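Side-chain contacts in syndapin (Drosophila melanogaster, PDB 3I2W), which probably acts in endocytosis and in regulating internalization of plasma membrane proteins, and whose lipid-binding F-BAR domain is the part described here: residues K22-L27 with S96-W101; D36-Y41 with M84-N89; D121-A126 with E216-F221; R152-Q157 with Q180-Q185. All coordinates share one frame; numbering follows the deposited sequence.

Interaction 1 (K22-L27 with S96-W101)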
loop_
_atom_site.group_PDB
_atom_site.type_symbol
_atom_site.label_atom_id
_atom_site.label_comp_id
_atom_site.label_asym_id
_atom_site.label_seq_id
_atom_site.Cartn_x
_atom_site.Cartn_y
_atom_site.Cartn_z
ATOM N N LYS B 22 17.782 -11.197 15.729
ATOM C CA LYS B 22 17.502 -11.029 14.279
ATOM C C LYS B 22 16.034 -10.875 13.916
ATOM O O LYS B 22 15.657 -9.996 13.124
ATOM C CB LYS B 22 18.004 -12.240 13.526
ATOM C CG LYS B 22 19.353 -12.047 12.968
ATOM C CD LYS B 22 20.208 -13.323 13.021
ATOM C CE LYS B 22 20.146 -14.132 11.759
ATOM N NZ LYS B 22 21.444 -14.765 11.762
ATOM N N LEU B 23 15.202 -11.764 14.468
ATOM C CA LEU B 23 13.762 -11.608 14.292
ATOM C C LEU B 23 13.224 -10.295 14.870
ATOM O O LEU B 23 12.349 -9.700 14.311
ATOM C CB LEU B 23 12.985 -12.802 14.812
ATOM C CG LEU B 23 13.305 -14.182 14.220
ATOM C CD1 LEU B 23 12.632 -15.211 15.092
ATOM C CD2 LEU B 23 12.895 -14.393 12.772
ATOM N N CYS B 24 13.752 -9.779 15.953
ATOM C CA CYS B 24 13.368 -8.406 16.240
ATOM C C CYS B 24 13.709 -7.462 15.117
ATOM O O CYS B 24 12.869 -6.718 14.703
ATOM C CB CYS B 24 13.983 -7.876 17.527
ATOM S SG CYS B 24 13.394 -8.784 18.960
ATOM N N ASN B 25 14.926 -7.450 14.619
ATOM C CA ASN B 25 15.196 -6.625 13.462
ATOM C C ASN B 25 14.255 -6.834 12.261
ATOM O O ASN B 25 13.815 -5.893 11.649
ATOM C CB ASN B 25 16.607 -6.835 12.996
ATOM C CG ASN B 25 17.594 -6.170 13.877
ATOM O OD1 ASN B 25 17.290 -5.216 14.581
ATOM N ND2 ASN B 25 18.799 -6.682 13.869
ATOM N N ASP B 26 13.953 -8.079 11.951
ATOM C CA ASP B 26 13.156 -8.400 10.783
ATOM C C ASP B 26 11.762 -7.836 10.949
ATOM O O ASP B 26 11.216 -7.236 10.014
ATOM C CB ASP B 26 13.045 -9.922 10.583
ATOM C CG ASP B 26 14.320 -10.576 10.002
ATOM O OD1 ASP B 26 15.319 -9.912 9.669
ATOM O OD2 ASP B 26 14.346 -11.829 9.923
ATOM N N LEU B 27 11.172 -8.048 12.121
ATOM C CA LEU B 27 9.829 -7.585 12.347
ATOM C C LEU B 27 9.759 -6.045 12.287
ATOM O O LEU B 27 8.809 -5.462 11.732
ATOM C CB LEU B 27 9.378 -8.091 13.673
ATOM C CG LEU B 27 7.927 -7.899 14.040
ATOM C CD1 LEU B 27 6.919 -8.521 13.095
ATOM C CD2 LEU B 27 7.831 -8.556 15.391
ATOM N N SER B 96 8.407 1.018 18.096
ATOM C CA SER B 96 9.121 1.458 19.306
ATOM C C SER B 96 9.048 0.419 20.417
ATOM O O SER B 96 10.006 0.253 21.199
ATOM C CB SER B 96 8.439 2.689 19.862
ATOM O OG SER B 96 7.082 2.309 20.118
ATOM N N GLN B 97 7.911 -0.260 20.516
ATOM C CA GLN B 97 7.791 -1.270 21.528
ATOM C C GLN B 97 8.840 -2.323 21.272
ATOM O O GLN B 97 9.541 -2.689 22.151
ATOM C CB GLN B 97 6.459 -1.930 21.434
ATOM C CG GLN B 97 5.404 -1.364 22.283
ATOM C CD GLN B 97 4.179 -2.273 22.250
ATOM O OE1 GLN B 97 3.991 -3.050 23.177
ATOM N NE2 GLN B 97 3.393 -2.240 21.168
ATOM N N ILE B 98 8.911 -2.824 20.058
ATOM C CA ILE B 98 9.879 -3.799 19.681
ATOM C C ILE B 98 11.256 -3.253 19.843
ATOM O O ILE B 98 12.123 -3.905 20.405
ATOM C CB ILE B 98 9.676 -4.270 18.249
ATOM C CG1 ILE B 98 8.265 -4.830 18.128
ATOM C CG2 ILE B 98 10.696 -5.386 17.906
ATOM C CD1 ILE B 98 7.877 -5.173 16.699
ATOM N N LYS B 99 11.491 -2.052 19.367
ATOM C CA LYS B 99 12.785 -1.467 19.548
ATOM C C LYS B 99 13.247 -1.567 21.053
ATOM O O LYS B 99 14.418 -1.789 21.361
ATOM C CB LYS B 99 12.785 -0.046 19.002
ATOM C CG LYS B 99 14.110 0.641 19.302
ATOM C CD LYS B 99 14.567 1.555 18.259
ATOM C CE LYS B 99 15.042 2.843 18.906
ATOM N NZ LYS B 99 15.844 3.733 17.949
ATOM N N THR B 100 12.274 -1.429 21.956
ATOM C CA THR B 100 12.510 -1.333 23.366
ATOM C C THR B 100 12.835 -2.684 23.936
ATOM O O THR B 100 13.847 -2.835 24.673
ATOM C CB THR B 100 11.335 -0.678 24.114
ATOM O OG1 THR B 100 11.584 0.726 24.257
ATOM C CG2 THR B 100 11.231 -1.208 25.519
ATOM N N TRP B 101 11.996 -3.658 23.647
ATOM C CA TRP B 101 12.184 -4.984 24.146
ATOM C C TRP B 101 13.546 -5.502 23.710
ATOM O O TRP B 101 14.290 -6.074 24.489
ATOM C CB TRP B 101 11.081 -5.800 23.547
ATOM C CG TRP B 101 10.838 -7.099 24.141
ATOM C CD1 TRP B 101 9.888 -7.396 25.062
ATOM C CD2 TRP B 101 11.433 -8.342 23.766
ATOM N NE1 TRP B 101 9.874 -8.743 25.329
ATOM C CE2 TRP B 101 10.815 -9.354 24.550
ATOM C CE3 TRP B 101 12.433 -8.708 22.852
ATOM C CZ2 TRP B 101 11.188 -10.700 24.483
ATOM C CZ3 TRP B 101 12.796 -10.075 22.769
ATOM C CH2 TRP B 101 12.180 -11.042 23.597
#

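Interaction 2 (D36-Y41 with M84-N89)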
loop_
_atom_site.group_PDB
_atom_site.type_symbol
_atom_site.label_atom_id
_atom_site.label_comp_id
_atom_site.label_asym_id
_atom_site.label_seq_id
_atom_site.Cartn_x
_atom_site.Cartn_y
_atom_site.Cartn_z
ATOM N N ASP B 36 5.699 2.436 4.986
ATOM C CA ASP B 36 6.126 3.325 3.926
ATOM C C ASP B 36 5.094 3.207 2.827
ATOM O O ASP B 36 4.724 4.179 2.200
ATOM C CB ASP B 36 7.470 2.930 3.361
ATOM C CG ASP B 36 8.581 3.029 4.350
ATOM O OD1 ASP B 36 8.449 3.759 5.342
ATOM O OD2 ASP B 36 9.637 2.367 4.114
ATOM N N ILE B 37 4.639 1.996 2.588
ATOM C CA ILE B 37 3.572 1.802 1.667
ATOM C C ILE B 37 2.339 2.640 2.035
ATOM O O ILE B 37 1.707 3.220 1.143
ATOM C CB ILE B 37 3.272 0.328 1.476
ATOM C CG1 ILE B 37 4.315 -0.224 0.536
ATOM C CG2 ILE B 37 1.902 0.112 0.885
ATOM C CD1 ILE B 37 4.569 -1.688 0.704
ATOM N N GLU B 38 2.017 2.760 3.312
ATOM C CA GLU B 38 0.823 3.514 3.648
ATOM C C GLU B 38 1.113 4.993 3.497
ATOM O O GLU B 38 0.294 5.701 2.935
ATOM C CB GLU B 38 0.249 3.147 5.008
ATOM C CG GLU B 38 0.211 1.642 5.275
ATOM C CD GLU B 38 -1.007 0.991 4.693
ATOM O OE1 GLU B 38 -2.070 1.548 4.884
ATOM O OE2 GLU B 38 -0.933 -0.075 4.056
ATOM N N LYS B 39 2.283 5.443 3.950
ATOM C CA LYS B 39 2.762 6.824 3.705
ATOM C C LYS B 39 2.660 7.106 2.241
ATOM O O LYS B 39 2.172 8.127 1.876
ATOM C CB LYS B 39 4.240 6.970 4.097
ATOM C CG LYS B 39 4.727 8.366 4.427
ATOM C CD LYS B 39 6.294 8.497 4.410
ATOM C CE LYS B 39 6.749 9.923 4.879
ATOM N NZ LYS B 39 6.047 10.384 6.189
ATOM N N GLY B 40 3.084 6.177 1.391
ATOM C CA GLY B 40 3.189 6.415 -0.032
ATOM C C GLY B 40 1.835 6.574 -0.701
ATOM O O GLY B 40 1.727 7.279 -1.687
ATOM N N TYR B 41 0.810 5.897 -0.192
ATOM C CA TYR B 41 -0.469 5.896 -0.816
ATOM C C TYR B 41 -1.030 7.262 -0.495
ATOM O O TYR B 41 -1.494 7.971 -1.372
ATOM C CB TYR B 41 -1.329 4.757 -0.230
ATOM C CG TYR B 41 -2.847 4.694 -0.554
ATOM C CD1 TYR B 41 -3.349 4.925 -1.836
ATOM C CD2 TYR B 41 -3.755 4.354 0.424
ATOM C CE1 TYR B 41 -4.727 4.863 -2.116
ATOM C CE2 TYR B 41 -5.144 4.267 0.158
ATOM C CZ TYR B 41 -5.615 4.540 -1.109
ATOM O OH TYR B 41 -6.963 4.406 -1.369
HETATM N N MSE B 84 -2.097 7.921 7.047
HETATM C CA MSE B 84 -0.959 8.508 7.751
HETATM C C MSE B 84 -0.926 8.088 9.186
HETATM O O MSE B 84 0.130 7.971 9.778
HETATM C CB MSE B 84 -1.006 10.015 7.733
HETATM C CG MSE B 84 -0.377 10.650 6.488
HETATM SE SE MSE B 84 1.444 10.037 5.950
HETATM C CE MSE B 84 2.521 11.588 6.534
ATOM N N LYS B 85 -2.105 7.878 9.749
ATOM C CA LYS B 85 -2.268 7.535 11.123
ATOM C C LYS B 85 -1.912 6.080 11.265
ATOM O O LYS B 85 -1.434 5.673 12.307
ATOM C CB LYS B 85 -3.719 7.758 11.534
ATOM C CG LYS B 85 -3.871 8.495 12.850
ATOM C CD LYS B 85 -5.076 7.986 13.700
ATOM C CE LYS B 85 -4.678 6.765 14.591
ATOM N NZ LYS B 85 -5.728 6.258 15.538
ATOM N N ILE B 86 -2.134 5.264 10.251
ATOM C CA ILE B 86 -1.681 3.904 10.326
ATOM C C ILE B 86 -0.158 3.914 10.229
ATOM O O ILE B 86 0.541 3.264 10.988
ATOM C CB ILE B 86 -2.245 3.067 9.214
ATOM C CG1 ILE B 86 -3.755 3.070 9.280
ATOM C CG2 ILE B 86 -1.793 1.648 9.343
ATOM C CD1 ILE B 86 -4.347 2.248 8.204
ATOM N N LYS B 87 0.382 4.687 9.320
ATOM C CA LYS B 87 1.833 4.852 9.290
ATOM C C LYS B 87 2.383 5.265 10.660
ATOM O O LYS B 87 3.434 4.807 11.103
ATOM C CB LYS B 87 2.184 5.886 8.238
ATOM C CG LYS B 87 3.632 6.114 8.142
ATOM C CD LYS B 87 3.997 7.484 8.621
ATOM C CE LYS B 87 5.463 7.508 8.975
ATOM N NZ LYS B 87 5.798 8.929 9.280
ATOM N N ASP B 88 1.662 6.143 11.336
ATOM C CA ASP B 88 2.177 6.710 12.538
ATOM C C ASP B 88 1.957 5.742 13.660
ATOM O O ASP B 88 2.869 5.514 14.494
ATOM C CB ASP B 88 1.562 8.078 12.823
ATOM C CG ASP B 88 2.306 9.243 12.096
ATOM O OD1 ASP B 88 3.366 9.079 11.429
ATOM O OD2 ASP B 88 1.797 10.375 12.177
ATOM N N ASN B 89 0.771 5.144 13.695
ATOM C CA ASN B 89 0.613 4.049 14.651
ATOM C C ASN B 89 1.604 2.913 14.550
ATOM O O ASN B 89 2.043 2.445 15.579
ATOM C CB ASN B 89 -0.793 3.480 14.675
ATOM C CG ASN B 89 -1.756 4.429 15.281
ATOM O OD1 ASN B 89 -1.362 5.379 15.975
ATOM N ND2 ASN B 89 -3.015 4.240 14.988
#

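Interaction 3 (D121-A126 with E216-F221)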
loop_
_atom_site.group_PDB
_atom_site.type_symbol
_atom_site.label_atom_id
_atom_site.label_comp_id
_atom_site.label_asym_id
_atom_site.label_seq_id
_atom_site.Cartn_x
_atom_site.Cartn_y
_atom_site.Cartn_z
ATOM N N ASP B 121 28.412 -20.797 27.606
ATOM C CA ASP B 121 29.239 -21.033 28.783
ATOM C C ASP B 121 28.536 -21.930 29.800
ATOM O O ASP B 121 29.131 -22.837 30.331
ATOM C CB ASP B 121 29.679 -19.701 29.413
ATOM C CG ASP B 121 30.730 -18.966 28.548
ATOM O OD1 ASP B 121 31.089 -19.436 27.449
ATOM O OD2 ASP B 121 31.198 -17.871 28.909
ATOM N N LEU B 122 27.264 -21.738 30.038
ATOM C CA LEU B 122 26.648 -22.511 31.055
ATOM C C LEU B 122 26.501 -23.927 30.568
ATOM O O LEU B 122 26.659 -24.842 31.354
ATOM C CB LEU B 122 25.326 -21.908 31.402
ATOM C CG LEU B 122 24.707 -22.424 32.665
ATOM C CD1 LEU B 122 25.539 -21.947 33.810
ATOM C CD2 LEU B 122 23.302 -21.892 32.783
ATOM N N PHE B 123 26.205 -24.131 29.288
ATOM C CA PHE B 123 26.105 -25.479 28.740
ATOM C C PHE B 123 27.475 -26.134 28.748
ATOM O O PHE B 123 27.624 -27.330 28.978
ATOM C CB PHE B 123 25.689 -25.440 27.299
ATOM C CG PHE B 123 24.227 -25.554 27.074
ATOM C CD1 PHE B 123 23.529 -26.703 27.433
ATOM C CD2 PHE B 123 23.535 -24.532 26.445
ATOM C CE1 PHE B 123 22.175 -26.813 27.185
ATOM C CE2 PHE B 123 22.188 -24.660 26.202
ATOM C CZ PHE B 123 21.509 -25.803 26.563
ATOM N N LYS B 124 28.487 -25.343 28.448
ATOM C CA LYS B 124 29.777 -25.894 28.255
ATOM C C LYS B 124 30.181 -26.426 29.597
ATOM O O LYS B 124 30.741 -27.478 29.675
ATOM C CB LYS B 124 30.727 -24.824 27.742
ATOM C CG LYS B 124 32.025 -25.329 27.215
ATOM C CD LYS B 124 33.035 -24.225 27.175
ATOM C CE LYS B 124 34.410 -24.781 26.835
ATOM N NZ LYS B 124 34.387 -25.429 25.472
ATOM N N LYS B 125 29.853 -25.709 30.665
ATOM C CA LYS B 125 30.204 -26.115 32.013
ATOM C C LYS B 125 29.413 -27.363 32.368
ATOM O O LYS B 125 29.936 -28.397 32.698
ATOM C CB LYS B 125 29.828 -25.007 32.934
ATOM C CG LYS B 125 30.900 -24.682 33.961
ATOM C CD LYS B 125 30.296 -23.991 35.185
ATOM C CE LYS B 125 29.109 -24.799 35.655
ATOM N NZ LYS B 125 28.913 -24.481 37.061
ATOM N N ALA B 126 28.117 -27.269 32.263
ATOM C CA ALA B 126 27.285 -28.424 32.343
ATOM C C ALA B 126 27.779 -29.657 31.573
ATOM O O ALA B 126 27.420 -30.740 31.944
ATOM C CB ALA B 126 25.922 -28.042 31.875
ATOM N N GLU B 216 16.229 -25.477 29.891
ATOM C CA GLU B 216 14.930 -24.962 30.205
ATOM C C GLU B 216 15.041 -23.466 30.475
ATOM O O GLU B 216 14.067 -22.721 30.229
ATOM C CB GLU B 216 14.243 -25.770 31.305
ATOM C CG GLU B 216 13.504 -27.022 30.771
ATOM C CD GLU B 216 12.390 -26.717 29.728
ATOM O OE1 GLU B 216 11.727 -25.651 29.873
ATOM O OE2 GLU B 216 12.168 -27.535 28.763
ATOM N N LYS B 217 16.210 -23.015 30.924
ATOM C CA LYS B 217 16.465 -21.603 31.017
ATOM C C LYS B 217 16.230 -20.942 29.647
ATOM O O LYS B 217 15.716 -19.789 29.548
ATOM C CB LYS B 217 17.896 -21.334 31.453
ATOM C CG LYS B 217 18.126 -21.278 32.966
ATOM C CD LYS B 217 19.627 -21.471 33.368
ATOM C CE LYS B 217 19.927 -21.315 34.930
ATOM N NZ LYS B 217 19.167 -22.421 35.630
ATOM N N CYS B 218 16.602 -21.688 28.606
ATOM C CA CYS B 218 16.554 -21.217 27.275
ATOM C C CYS B 218 15.141 -21.238 26.809
ATOM O O CYS B 218 14.650 -20.244 26.324
ATOM C CB CYS B 218 17.426 -22.070 26.397
ATOM S SG CYS B 218 19.181 -21.724 26.739
ATOM N N GLN B 219 14.479 -22.369 26.932
ATOM C CA GLN B 219 13.068 -22.437 26.651
ATOM C C GLN B 219 12.305 -21.303 27.352
ATOM O O GLN B 219 11.435 -20.703 26.780
ATOM C CB GLN B 219 12.496 -23.798 27.052
ATOM C CG GLN B 219 13.142 -24.931 26.351
ATOM C CD GLN B 219 12.619 -25.173 24.981
ATOM O OE1 GLN B 219 11.755 -26.033 24.780
ATOM N NE2 GLN B 219 13.112 -24.414 24.007
ATOM N N THR B 220 12.630 -20.972 28.576
ATOM C CA THR B 220 11.861 -19.921 29.232
ATOM C C THR B 220 12.039 -18.568 28.560
ATOM O O THR B 220 11.094 -17.860 28.353
ATOM C CB THR B 220 12.197 -19.876 30.722
ATOM O OG1 THR B 220 11.783 -21.105 31.273
ATOM C CG2 THR B 220 11.453 -18.850 31.431
ATOM N N PHE B 221 13.254 -18.211 28.217
ATOM C CA PHE B 221 13.443 -16.996 27.471
ATOM C C PHE B 221 12.730 -17.049 26.166
ATOM O O PHE B 221 12.042 -16.123 25.825
ATOM C CB PHE B 221 14.872 -16.751 27.174
ATOM C CG PHE B 221 15.102 -15.439 26.548
ATOM C CD1 PHE B 221 14.760 -14.285 27.224
ATOM C CD2 PHE B 221 15.663 -15.341 25.300
ATOM C CE1 PHE B 221 14.973 -13.050 26.659
ATOM C CE2 PHE B 221 15.884 -14.142 24.733
ATOM C CZ PHE B 221 15.535 -12.984 25.401
#

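Interaction 4 (R152-Q157 with Q180-Q185)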
loop_
_atom_site.group_PDB
_atom_site.type_symbol
_atom_site.label_atom_id
_atom_site.label_comp_id
_atom_site.label_asym_id
_atom_site.label_seq_id
_atom_site.Cartn_x
_atom_site.Cartn_y
_atom_site.Cartn_z
ATOM N N ARG B 152 46.914 -59.605 16.628
ATOM C CA ARG B 152 46.521 -60.525 15.553
ATOM C C ARG B 152 47.620 -60.648 14.494
ATOM O O ARG B 152 47.695 -61.635 13.777
ATOM C CB ARG B 152 45.186 -60.098 14.933
ATOM C CG ARG B 152 43.973 -60.293 15.874
ATOM C CD ARG B 152 42.638 -59.836 15.231
ATOM N NE ARG B 152 42.242 -60.650 14.063
ATOM C CZ ARG B 152 41.362 -60.294 13.112
ATOM N NH1 ARG B 152 40.736 -59.115 13.137
ATOM N NH2 ARG B 152 41.101 -61.134 12.112
ATOM N N SER B 153 48.473 -59.635 14.420
ATOM C CA SER B 153 49.545 -59.580 13.444
ATOM C C SER B 153 50.839 -60.011 14.110
ATOM O O SER B 153 51.876 -60.137 13.454
ATOM C CB SER B 153 49.707 -58.157 12.938
ATOM O OG SER B 153 50.272 -57.369 13.958
ATOM N N ALA B 154 50.777 -60.211 15.421
ATOM C CA ALA B 154 51.925 -60.638 16.176
ATOM C C ALA B 154 51.864 -62.139 16.250
ATOM O O ALA B 154 52.897 -62.810 16.198
ATOM C CB ALA B 154 51.919 -60.023 17.572
ATOM N N THR B 155 50.648 -62.665 16.369
ATOM C CA THR B 155 50.436 -64.104 16.392
ATOM C C THR B 155 50.626 -64.637 14.993
ATOM O O THR B 155 50.783 -65.822 14.807
ATOM C CB THR B 155 49.048 -64.510 16.941
ATOM O OG1 THR B 155 48.069 -63.595 16.464
ATOM C CG2 THR B 155 49.014 -64.484 18.462
ATOM N N ASN B 156 50.623 -63.744 14.014
ATOM C CA ASN B 156 51.003 -64.075 12.658
ATOM C C ASN B 156 52.482 -64.293 12.438
ATOM O O ASN B 156 52.879 -65.256 11.765
ATOM C CB ASN B 156 50.552 -62.979 11.719
ATOM C CG ASN B 156 49.293 -63.343 11.007
ATOM O OD1 ASN B 156 48.880 -64.512 11.020
ATOM N ND2 ASN B 156 48.655 -62.356 10.374
ATOM N N GLN B 157 53.296 -63.385 12.969
ATOM C CA GLN B 157 54.718 -63.464 12.739
ATOM C C GLN B 157 55.316 -64.631 13.469
ATOM O O GLN B 157 56.241 -65.244 12.971
ATOM C CB GLN B 157 55.436 -62.211 13.145
ATOM C CG GLN B 157 54.806 -60.956 12.684
ATOM C CD GLN B 157 55.470 -59.789 13.368
ATOM O OE1 GLN B 157 56.698 -59.756 13.467
ATOM N NE2 GLN B 157 54.674 -58.842 13.881
ATOM N N GLN B 180 52.706 -62.938 23.751
ATOM C CA GLN B 180 52.231 -62.978 25.119
ATOM C C GLN B 180 52.049 -61.564 25.741
ATOM O O GLN B 180 51.200 -61.375 26.612
ATOM C CB GLN B 180 53.217 -63.846 25.926
ATOM C CG GLN B 180 52.889 -64.050 27.409
ATOM C CD GLN B 180 51.609 -64.871 27.632
ATOM O OE1 GLN B 180 50.938 -65.293 26.668
ATOM N NE2 GLN B 180 51.266 -65.101 28.910
ATOM N N LYS B 181 52.852 -60.594 25.291
ATOM C CA LYS B 181 52.882 -59.231 25.827
ATOM C C LYS B 181 51.764 -58.448 25.173
ATOM O O LYS B 181 51.233 -57.497 25.736
ATOM C CB LYS B 181 54.211 -58.526 25.485
ATOM C CG LYS B 181 54.874 -57.618 26.594
ATOM C CD LYS B 181 53.920 -56.657 27.417
ATOM C CE LYS B 181 53.574 -55.314 26.704
ATOM N NZ LYS B 181 54.752 -54.390 26.490
ATOM N N THR B 182 51.433 -58.825 23.955
ATOM C CA THR B 182 50.408 -58.122 23.270
ATOM C C THR B 182 49.074 -58.712 23.654
ATOM O O THR B 182 48.060 -58.057 23.490
ATOM C CB THR B 182 50.578 -58.145 21.759
ATOM O OG1 THR B 182 50.562 -59.496 21.307
ATOM C CG2 THR B 182 51.861 -57.410 21.309
ATOM N N LYS B 183 49.024 -59.931 24.160
ATOM C CA LYS B 183 47.740 -60.373 24.648
ATOM C C LYS B 183 47.498 -60.021 26.108
ATOM O O LYS B 183 46.375 -60.085 26.575
ATOM C CB LYS B 183 47.451 -61.819 24.317
ATOM C CG LYS B 183 48.481 -62.812 24.731
ATOM C CD LYS B 183 48.219 -64.162 24.028
ATOM C CE LYS B 183 47.940 -63.975 22.541
ATOM N NZ LYS B 183 47.926 -65.271 21.812
ATOM N N ASP B 184 48.549 -59.628 26.819
ATOM C CA ASP B 184 48.376 -58.843 28.035
ATOM C C ASP B 184 47.671 -57.556 27.653
ATOM O O ASP B 184 46.814 -57.096 28.393
ATOM C CB ASP B 184 49.705 -58.419 28.648
ATOM C CG ASP B 184 50.531 -59.575 29.128
ATOM O OD1 ASP B 184 49.946 -60.617 29.518
ATOM O OD2 ASP B 184 51.785 -59.431 29.138
ATOM N N GLN B 185 48.074 -56.972 26.517
ATOM C CA GLN B 185 47.536 -55.712 26.024
ATOM C C GLN B 185 46.042 -55.798 25.696
ATOM O O GLN B 185 45.269 -55.035 26.230
ATOM C CB GLN B 185 48.353 -55.183 24.834
ATOM C CG GLN B 185 49.581 -54.404 25.220
ATOM C CD GLN B 185 49.334 -53.545 26.436
ATOM O OE1 GLN B 185 49.323 -54.040 27.567
ATOM N NE2 GLN B 185 49.117 -52.246 26.216
#

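Interaction 1 (K22-L27 with S96-W101)
In the antiparallel helix bundle of the F-BAR domain, Cys24 and Leu27 on one helix pack against Ile98 and Trp101 on another. The two short helix segments run at 164° to each other, with their axes 9.9 Å apart at closest approach. Ile98 sits in the middle and uses both of its branches. Its CD1 methyl lies 3.6 Å from Leu27 CD2, and the two side chains cross at about a right angle. Its CG2 branch points away from the backbone N of Ile98 and reaches the base of Cys24, where Ile98 CG2 lies 4.1 Å from Cys24 CB. Replacing Ile98 by an alanine removes both methyl contacts and is likely to open a gap beside Leu27 and Cys24. Next to this, Cys24 SG approaches the benzene part of the indole, 4.0 Å from Trp101 CE3. The sulfur comes in obliquely, 65° off the normal of the six-membered ring of Trp101. The Trp101 side chain swings out with CG opposite its backbone N (chi1 -165°), which brings the ring alongside Cys24. The contact is apolar and mostly buried. Helix 169-240 packs against the same region: Phe228 stacks on Trp101, Ile232 touches Ile98, and Phe229 touches Leu27. Trp69 of the second subunit also packs on Leu27, so this helix pair lies next to the dimer interface.

Interaction 2 (D36-Y41 with M84-N89)
Lys39 meets Met84 and Lys87 across two antiparallel helix segments whose axes come within 8.2 Å. Met84 is modelled as selenomethionine. Its selenium lies against the aliphatic part of the lysine, with Met84 SE 4.0 Å from Lys39 CG. Lys39 and Lys87 run side by side and point the same way. The Lys39 chain is extended until a bend at its last torsion (chi4 48°), which turns NZ toward the other helix. As modelled, Lys39 NZ is 3.4 Å from Lys87 NZ, a pair of donors that cannot bond to each other as two ammonium groups. On another part of the contact, Glu38 OE1 lies 4.1 Å from Ile86 CD1.

Further out, Asp88 forms a salt bridge with Lys87 whose hydrogen bond is weak, Lys87 NZ to Asp88 OD1 3.2 Å. Glu38 has its stronger polar partners outside the contact. Its OE2 pairs with Arg34 and also bonds to Tyr41 OH of the second subunit, which ties this helix to the dimer interface. The chemistry is therefore mixed. Lysine methylenes and the selenium supply the packing. Two positive ends come near each other, though their exact positions are uncertain at this resolution. Asp88 is likely to offset part of that charge.

Interaction 3 (D121-A126 with E216-F221)
Cys218 and Phe123 touch only through the ends of their side chains, although their backbones stand far apart. Their CA atoms are separated by 10.6 Å, yet Cys218 SG comes to 4.2 Å from Phe123 CE2. This is a sulfur-aromatic contact of oblique geometry. Cys218 SG lies 5.4 Å from the centroid of the Phe123 ring, 65° off the ring normal. A second bridge lies beside it. Leu122 reaches over with its CD2 methyl, which sits 3.7 Å from Lys217 CD. The two side chains cross at about a right angle, so the leucine methyl meets the flank of the lysine chain and not its charged end. Leu122 gets there with CG opposite the backbone N (chi1 -167°). Lys217 stays extended as far as CE and turns only at its last torsion.

Within the second helix, Glu216 O takes two bonds from Thr220, one from the backbone N and one from OG1. They arrive from opposite faces of the carbonyl plane, and the Thr220 OG1 to Glu216 O distance is 3.0 Å.

Other residues pack around Phe123. Tyr10 stacks on it, and Phe4, Thr14, Met211 and Val214 touch it. Thr13 touches Cys218. Helices 114-159 and 169-240 of the F-BAR helix bundle thus meet here through the reach of their side chains, with N-terminal residues and the start of helix 11-58 packed on the Phe123 ring.

Interaction 4 (R152-Q157 with Q180-Q185)
The backbones come nearest at Ala154 and Thr182, where the alanine is buried. Thr155 and Lys183 form the more open edge of the contact. The CA atoms of Ala154 and Thr182 are 7.7 Å apart, the shortest such distance between the two segments. The small alanine methyl faces the threonine hydroxyl, with Ala154 CB 4.0 Å from Thr182 OG1. This is plain packing. The hydroxyl is turned back to its own helix, where Thr182 OG1 bonds to Val179 O and Arg178 O. Its chi1 of 60° makes that possible, since it sets OG1 between the backbone N and the carbonyl carbon. Thr150 and Glu151, about one turn earlier on helix 114-159, also touch Thr182, and Glu151 touches Lys183 as well.

Toward the other side the contact thins out. Lys183 crosses Thr155 at about a right angle, and the end of the lysine meets a methyl: Lys183 NZ lies 3.6 Å from Thr155 CG2. The methyl gives the amine no polar partner. Thr155 OG1 bonds to Glu151 O one turn back. Both of these residues are partly exposed.

Near the packed side, Gln157 folds back on its own helix. Its NE2 lies 3.1 Å from Ser153 O, with the carbonyl oxygen nearly in the amide plane of Gln157 and the nitrogen above the carbonyl plane.

Small residues at the helix interface and polar chains at its margin pack together helices 114-159 and 169-240, the two antiparallel helices of a long hairpin in the outer arm of the F-BAR domain.

Overall arrangement
All four contacts join long helices of one F-BAR domain. Interactions 1 and 2 share helices 11-58 and 63-105, and interaction 2 is nested inside the loop closed by interaction 1. Their centres are 19 Å apart, and both touch the second subunit. Interactions 3 and 4 share helices 114-159 and 169-240, with interaction 4 nested inside interaction 3 and 48 Å from it between centres. The two helix pairs follow one another along the chain. Interactions 1 and 3 meet where Trp101 packs on Phe221. The centres of interactions 2 and 4 lie 83 Å apart, on opposite sides of the chain's centre. In space the order is 2, 1, 3, 4, matching the elongated shape of F-BAR dimers.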